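Side-chain contacts in Sts-2 protein (Mus musculus, PDB 3D4I), which removes phosphate from its substrates in an acid-dependent reaction through its histidine-phosphatase domain and, as a whole, interferes with CBL-mediated down-regulation of receptor tyrosine kinases: residues 145-149 with 150-154; 17-20 with 21-25. All blocks are in the same frame, centred on the assembly; numbering follows the deposited sequence.

Interaction 1. Residues 145-149 with 150-154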
ATOM      1  N   GLU A 145      17.443  -8.113 -20.223  1.00 31.47           N
ATOM      2  CA  GLU A 145      17.400  -7.019 -19.252  1.00 31.77           C
ATOM      3  C   GLU A 145      16.499  -7.336 -18.058  1.00 31.47           C
ATOM      4  O   GLU A 145      16.844  -7.026 -16.918  1.00 31.15           O
ATOM      5  CB  GLU A 145      16.968  -5.709 -19.932  1.00 31.59           C
ATOM      6  CG  GLU A 145      18.109  -5.048 -20.705  1.00 32.14           C
ATOM      7  CD  GLU A 145      17.661  -3.965 -21.675  1.00 32.38           C
ATOM      8  OE1 GLU A 145      16.440  -3.720 -21.852  1.00 31.26           O
ATOM      9  OE2 GLU A 145      18.557  -3.357 -22.284  1.00 33.69           O
ATOM     10  N   LEU A 146      15.352  -7.959 -18.322  1.00 31.86           N
ATOM     11  CA  LEU A 146      14.482  -8.432 -17.247  1.00 32.17           C
ATOM     12  C   LEU A 146      15.147  -9.519 -16.393  1.00 32.73           C
ATOM     13  O   LEU A 146      15.064  -9.457 -15.172  1.00 32.92           O
ATOM     14  CB  LEU A 146      13.121  -8.891 -17.792  1.00 31.99           C
ATOM     15  CG  LEU A 146      12.220  -7.770 -18.342  1.00 31.16           C
ATOM     16  CD1 LEU A 146      11.078  -8.349 -19.162  1.00 31.27           C
ATOM     17  CD2 LEU A 146      11.688  -6.873 -17.231  1.00 29.05           C
ATOM     18  N   LYS A 147      15.804 -10.504 -17.011  1.00 33.95           N
ATOM     19  CA  LYS A 147      16.520 -11.523 -16.209  1.00 35.76           C
ATOM     20  C   LYS A 147      17.696 -10.937 -15.409  1.00 35.94           C
ATOM     21  O   LYS A 147      17.924 -11.336 -14.262  1.00 36.12           O
ATOM     22  CB  LYS A 147      16.927 -12.778 -17.009  1.00 35.86           C
ATOM     23  CG  LYS A 147      16.124 -14.022 -16.581  1.00 37.09           C
ATOM     24  CD  LYS A 147      16.624 -15.340 -17.188  1.00 37.55           C
ATOM     25  CE  LYS A 147      15.527 -16.439 -17.122  1.00 38.46           C
ATOM     26  NZ  LYS A 147      15.988 -17.778 -17.689  1.00 38.95           N
ATOM     27  N   GLU A 148      18.401  -9.974 -16.004  1.00 36.34           N
ATOM     28  CA  GLU A 148      19.400  -9.177 -15.294  1.00 37.34           C
ATOM     29  C   GLU A 148      18.766  -8.625 -14.023  1.00 37.18           C
ATOM     30  O   GLU A 148      19.335  -8.716 -12.933  1.00 37.07           O
ATOM     31  CB  GLU A 148      19.873  -7.998 -16.157  1.00 37.47           C
ATOM     32  CG  GLU A 148      20.895  -8.303 -17.244  1.00 38.62           C
ATOM     33  CD  GLU A 148      21.173  -7.091 -18.161  1.00 38.91           C
ATOM     34  OE1 GLU A 148      21.147  -5.925 -17.672  1.00 40.61           O
ATOM     35  OE2 GLU A 148      21.419  -7.307 -19.376  1.00 39.69           O
ATOM     36  N   ALA A 149      17.559  -8.082 -14.177  1.00 37.02           N
ATOM     37  CA  ALA A 149      16.850  -7.401 -13.099  1.00 37.06           C
ATOM     38  C   ALA A 149      16.077  -8.361 -12.187  1.00 37.22           C
ATOM     39  O   ALA A 149      15.229  -7.934 -11.395  1.00 37.32           O
ATOM     40  CB  ALA A 149      15.928  -6.335 -13.677  1.00 36.87           C
ATOM     41  N   ASN A 150      16.384  -9.653 -12.307  1.00 37.01           N
ATOM     42  CA  ASN A 150      15.845 -10.691 -11.428  1.00 37.57           C
ATOM     43  C   ASN A 150      14.352 -10.979 -11.683  1.00 37.01           C
ATOM     44  O   ASN A 150      13.621 -11.335 -10.766  1.00 37.12           O
ATOM     45  CB  ASN A 150      16.130 -10.366  -9.945  1.00 38.25           C
ATOM     46  CG  ASN A 150      15.780 -11.514  -9.001  1.00 40.41           C
ATOM     47  OD1 ASN A 150      16.019 -12.691  -9.303  1.00 43.62           O
ATOM     48  ND2 ASN A 150      15.199 -11.174  -7.851  1.00 42.66           N
ATOM     49  N   PHE A 151      13.917 -10.812 -12.928  1.00 36.18           N
ATOM     50  CA  PHE A 151      12.599 -11.272 -13.358  1.00 35.98           C
ATOM     51  C   PHE A 151      12.779 -12.639 -13.973  1.00 35.37           C
ATOM     52  O   PHE A 151      13.553 -12.794 -14.919  1.00 36.04           O
ATOM     53  CB  PHE A 151      11.988 -10.314 -14.385  1.00 35.96           C
ATOM     54  CG  PHE A 151      11.626  -8.979 -13.818  1.00 36.20           C
ATOM     55  CD1 PHE A 151      10.394  -8.779 -13.213  1.00 36.44           C
ATOM     56  CD2 PHE A 151      12.516  -7.923 -13.876  1.00 36.35           C
ATOM     57  CE1 PHE A 151      10.061  -7.546 -12.684  1.00 36.59           C
ATOM     58  CE2 PHE A 151      12.189  -6.687 -13.345  1.00 37.04           C
ATOM     59  CZ  PHE A 151      10.960  -6.499 -12.746  1.00 36.76           C
ATOM     60  N   ASN A 152      12.097 -13.643 -13.426  1.00 34.68           N
ATOM     61  CA  ASN A 152      12.210 -15.003 -13.930  1.00 33.77           C
ATOM     62  C   ASN A 152      11.358 -15.183 -15.187  1.00 33.23           C
ATOM     63  O   ASN A 152      10.381 -15.926 -15.182  1.00 32.61           O
ATOM     64  CB  ASN A 152      11.838 -16.031 -12.851  1.00 34.06           C
ATOM     65  CG  ASN A 152      12.146 -17.467 -13.270  1.00 34.59           C
ATOM     66  OD1 ASN A 152      12.911 -17.698 -14.206  1.00 34.21           O
ATOM     67  ND2 ASN A 152      11.552 -18.436 -12.572  1.00 32.92           N
ATOM     68  N   VAL A 153      11.740 -14.476 -16.247  1.00 32.69           N
ATOM     69  CA  VAL A 153      11.040 -14.498 -17.536  1.00 32.69           C
ATOM     70  C   VAL A 153      11.329 -15.780 -18.342  1.00 32.42           C
ATOM     71  O   VAL A 153      12.361 -16.424 -18.148  1.00 32.41           O
ATOM     72  CB  VAL A 153      11.388 -13.235 -18.360  1.00 32.70           C
ATOM     73  CG1 VAL A 153      11.256 -13.496 -19.855  1.00 34.25           C
ATOM     74  CG2 VAL A 153      10.528 -12.040 -17.930  1.00 32.15           C
ATOM     75  N   ASP A 154      10.403 -16.150 -19.225  1.00 32.08           N
ATOM     76  CA  ASP A 154      10.551 -17.347 -20.048  1.00 32.49           C
ATOM     77  C   ASP A 154      11.254 -17.034 -21.380  1.00 32.31           C
ATOM     78  O   ASP A 154      10.657 -16.481 -22.308  1.00 32.06           O
ATOM     79  CB  ASP A 154       9.193 -18.027 -20.279  1.00 32.05           C
ATOM     80  CG  ASP A 154       9.325 -19.441 -20.852  1.00 33.13           C
ATOM     81  OD1 ASP A 154      10.409 -19.780 -21.390  1.00 33.11           O
ATOM     82  OD2 ASP A 154       8.338 -20.210 -20.769  1.00 32.30           O
TER
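A Schellman motif joins Leu146 and Lys147 to Asn150 and Phe151 and ends helix 143-148. Its evidence is a pair of backbone bonds, Phe151 N to Leu146 O at 2.9 Å and Asn150 N to Lys147 O at 3.0 Å, with Asn150 at the positive phi (72°) that reverses the chain. Leu146 CD2 covers one face of the Phe151 ring, a CH-pi contact 4.1 Å from the centroid and 29° off the normal. Phe151 CG lies anti to its own carbonyl carbon (chi1 -68°), which carries the ring back beside the helix end. There the ring edge meets Leu146 O in the ring plane: Phe151 CD2 lies 3.2 Å from Leu146 O, and Ala149 CB packs 3.8 Å from Phe151 CD2. Leu146 CD1 meets Val153 CG2 at 3.9 Å. The Lys147 chain, extended beyond CG, runs along the departing backbone, its CG 3.3 Å from Phe151 O and its CE 3.3 Å from Val153 O. Asn152 centres an inverse gamma turn, and its ND2 bonds to Glu114 O. Val101 and Gln102 of helix 98-111 pack against Phe151, and Lys105 makes a cation-pi contact with it. Leu146 O thus accepts the Phe151 N-H and also lies at the ring edge: the carbonyls of Leu146 and Lys147 are each met by a backbone N-H, while Leu146, Ala149, Phe151 and Val153 meet through carbon atoms, and the segments form no salt bridge with each other.

Interaction 2. Residues 17-20 with 21-25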
ATOM      1  N   HIS A  17      -2.417  -4.218 -13.629  1.00 14.62           N
ATOM      2  CA  HIS A  17      -1.193  -3.873 -12.937  1.00 14.26           C
ATOM      3  C   HIS A  17      -1.489  -2.937 -11.749  1.00 14.40           C
ATOM      4  O   HIS A  17      -2.527  -2.275 -11.702  1.00 14.36           O
ATOM      5  CB  HIS A  17      -0.205  -3.201 -13.925  1.00 14.22           C
ATOM      6  CG  HIS A  17      -0.753  -1.965 -14.584  1.00 15.67           C
ATOM      7  ND1 HIS A  17      -0.871  -0.756 -13.931  1.00 14.37           N
ATOM      8  CD2 HIS A  17      -1.205  -1.758 -15.846  1.00 14.40           C
ATOM      9  CE1 HIS A  17      -1.374   0.142 -14.765  1.00 15.06           C
ATOM     10  NE2 HIS A  17      -1.586  -0.443 -15.933  1.00 14.88           N
ATOM     11  N   GLY A  18      -0.555  -2.867 -10.816  1.00 13.27           N
ATOM     12  CA  GLY A  18      -0.630  -1.922  -9.697  1.00 14.28           C
ATOM     13  C   GLY A  18      -0.422  -0.475 -10.084  1.00 14.45           C
ATOM     14  O   GLY A  18      -0.174  -0.133 -11.263  1.00 14.61           O
ATOM     15  N   GLU A  19      -0.534   0.388  -9.082  1.00 15.14           N
ATOM     16  CA  GLU A  19      -0.426   1.827  -9.310  1.00 15.17           C
ATOM     17  C   GLU A  19       0.912   2.147 -10.004  1.00 16.15           C
ATOM     18  O   GLU A  19       1.968   1.672  -9.588  1.00 14.36           O
ATOM     19  CB  GLU A  19      -0.525   2.566  -7.975  1.00 14.94           C
ATOM     20  CG  GLU A  19      -0.503   4.094  -8.137  1.00 15.28           C
ATOM     21  CD  GLU A  19      -0.442   4.778  -6.785  1.00 16.89           C
ATOM     22  OE1 GLU A  19       0.651   4.785  -6.204  1.00 14.70           O
ATOM     23  OE2 GLU A  19      -1.459   5.359  -6.350  1.00 13.70           O
ATOM     24  N   ARG A  20       0.841   2.935 -11.073  1.00 16.56           N
ATOM     25  CA  ARG A  20       2.034   3.379 -11.788  1.00 17.25           C
ATOM     26  C   ARG A  20       2.493   4.767 -11.303  1.00 16.99           C
ATOM     27  O   ARG A  20       1.670   5.620 -10.930  1.00 16.20           O
ATOM     28  CB  ARG A  20       1.805   3.323 -13.313  1.00 18.48           C
ATOM     29  CG  ARG A  20       0.545   3.961 -13.797  1.00 21.39           C
ATOM     30  CD  ARG A  20       0.206   3.612 -15.250  1.00 18.98           C
ATOM     31  NE  ARG A  20       1.066   4.313 -16.187  1.00 23.46           N
ATOM     32  CZ  ARG A  20       0.874   4.333 -17.506  1.00 26.15           C
ATOM     33  NH1 ARG A  20      -0.184   3.695 -18.044  1.00 24.22           N
ATOM     34  NH2 ARG A  20       1.722   5.012 -18.279  1.00 25.31           N
ATOM     35  N   VAL A  21       3.812   4.964 -11.227  1.00 15.87           N
ATOM     36  CA  VAL A  21       4.351   6.196 -10.617  1.00 16.57           C
ATOM     37  C   VAL A  21       3.802   7.426 -11.298  1.00 17.54           C
ATOM     38  O   VAL A  21       3.509   8.418 -10.625  1.00 17.85           O
ATOM     39  CB  VAL A  21       5.915   6.300 -10.623  1.00 16.54           C
ATOM     40  CG1 VAL A  21       6.494   5.454  -9.516  0.60 16.45           C
ATOM     41  CG2 VAL A  21       6.490   5.954 -11.974  0.60 12.95           C
ATOM     42  N   ASP A  22       3.639   7.360 -12.618  1.00 17.38           N
ATOM     43  CA  ASP A  22       3.143   8.547 -13.339  1.00 18.04           C
ATOM     44  C   ASP A  22       1.660   8.859 -13.120  1.00 18.75           C
ATOM     45  O   ASP A  22       1.232   9.956 -13.451  1.00 18.37           O
ATOM     46  CB  ASP A  22       3.467   8.500 -14.840  1.00 18.85           C
ATOM     47  CG  ASP A  22       2.856   7.301 -15.548  1.00 19.17           C
ATOM     48  OD1 ASP A  22       2.704   6.232 -14.928  1.00 18.95           O
ATOM     49  OD2 ASP A  22       2.551   7.417 -16.748  1.00 22.13           O
ATOM     50  N   GLN A  23       0.885   7.926 -12.555  1.00 19.07           N
ATOM     51  CA  GLN A  23      -0.535   8.209 -12.245  1.00 19.97           C
ATOM     52  C   GLN A  23      -0.583   9.221 -11.099  1.00 19.42           C
ATOM     53  O   GLN A  23      -1.486  10.081 -11.027  1.00 19.88           O
ATOM     54  CB  GLN A  23      -1.306   6.962 -11.738  1.00 20.98           C
ATOM     55  CG  GLN A  23      -2.815   7.178 -11.758  0.50 21.26           C
ATOM     56  CD  GLN A  23      -3.607   6.089 -11.070  0.50 21.97           C
ATOM     57  OE1 GLN A  23      -3.322   4.898 -11.209  0.50 26.44           O
ATOM     58  NE2 GLN A  23      -4.640   6.495 -10.343  0.50 26.85           N
ATOM     59  N   VAL A  24       0.367   9.089 -10.173  1.00 17.22           N
ATOM     60  CA  VAL A  24       0.412   9.954  -9.008  1.00 17.05           C
ATOM     61  C   VAL A  24       1.180  11.257  -9.300  1.00 16.45           C
ATOM     62  O   VAL A  24       0.734  12.344  -8.949  1.00 15.71           O
ATOM     63  CB  VAL A  24       1.037   9.218  -7.777  1.00 16.88           C
ATOM     64  CG1 VAL A  24       1.199  10.174  -6.563  1.00 17.31           C
ATOM     65  CG2 VAL A  24       0.124   8.114  -7.336  1.00 16.18           C
ATOM     66  N   PHE A  25       2.351  11.124  -9.899  1.00 16.12           N
ATOM     67  CA  PHE A  25       3.273  12.243  -9.988  1.00 17.28           C
ATOM     68  C   PHE A  25       3.163  12.995 -11.303  1.00 18.09           C
ATOM     69  O   PHE A  25       3.758  14.075 -11.468  1.00 19.43           O
ATOM     70  CB  PHE A  25       4.692  11.782  -9.673  1.00 15.93           C
ATOM     71  CG  PHE A  25       4.832  11.299  -8.244  1.00 14.78           C
ATOM     72  CD1 PHE A  25       4.840  12.220  -7.195  1.00 14.83           C
ATOM     73  CD2 PHE A  25       4.842   9.945  -7.954  1.00 15.18           C
ATOM     74  CE1 PHE A  25       4.926  11.812  -5.874  1.00 14.55           C
ATOM     75  CE2 PHE A  25       4.935   9.503  -6.617  1.00 14.39           C
ATOM     76  CZ  PHE A  25       4.963  10.457  -5.573  1.00 14.68           C
TER
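The Arg20 guanidinium and the Asp22 carboxylate meet side-on, their planes 38° apart, with Asp22 OD1 at the guanidinium edge. In this salt bridge Arg20 NE gives a bond to Asp22 OD1 at 2.8 Å, and Arg20 NH2 to Asp22 OD2 at 3.0 Å, each on the syn lone pair, so two bonds fix how the groups are turned. Asp22 holds CG between its backbone N and carbonyl carbon (chi1 60°), which turns the carboxylate toward the Arg20 guanidinium. The Phe25 ring carries Val24 CG1 over the centre of one face, 3.7 Å above the plane. In the plane of the His17 ring, ND1 gives a nearly straight bond (176°) to Gly18 O at 2.8 Å, which limits the ring's rotation. Gln23 N closes the turn on Arg20 O at 2.9 Å, and Glu19 OE2 lies 3.3 Å from Val24 CG2. A leucine in place of Arg20 would probably leave the Asp22 carboxylate without its charged mate and free to turn. His17-Gly18-Glu19 belongs to the signature following the first strand of histidine phosphatases, whose histidine probably takes the phosphoryl group here as in the family. The segment leads from strand 11-16 into helix 21-25: His17 packs on helix 98-111, Val21 and Asp22 touch Trp29 of helix 29-32, and Glu19 bonds to Ser68 and to Gly261 of the second subunit.

How the interactions relate
Both contacts are local turns at helix ends, one at the close of helix 143-148 and the other at the entry to helix 21-25. Their centres lie about 22 Å apart, their nearest atoms about 11 Å, and they do not touch. Both touch helix 98-111: interaction 1 packs Leu146 and Phe151 against it, interaction 2 His17. Each mixes buried and exposed residues, but the chemistry differs. Interaction 1 joins buried apolar side chains to a turn held by backbone bonds and meets no other chain of the assembly. Interaction 2 relies on charged and polar groups beside the histidine-phosphatase signature, and it reaches the second subunit.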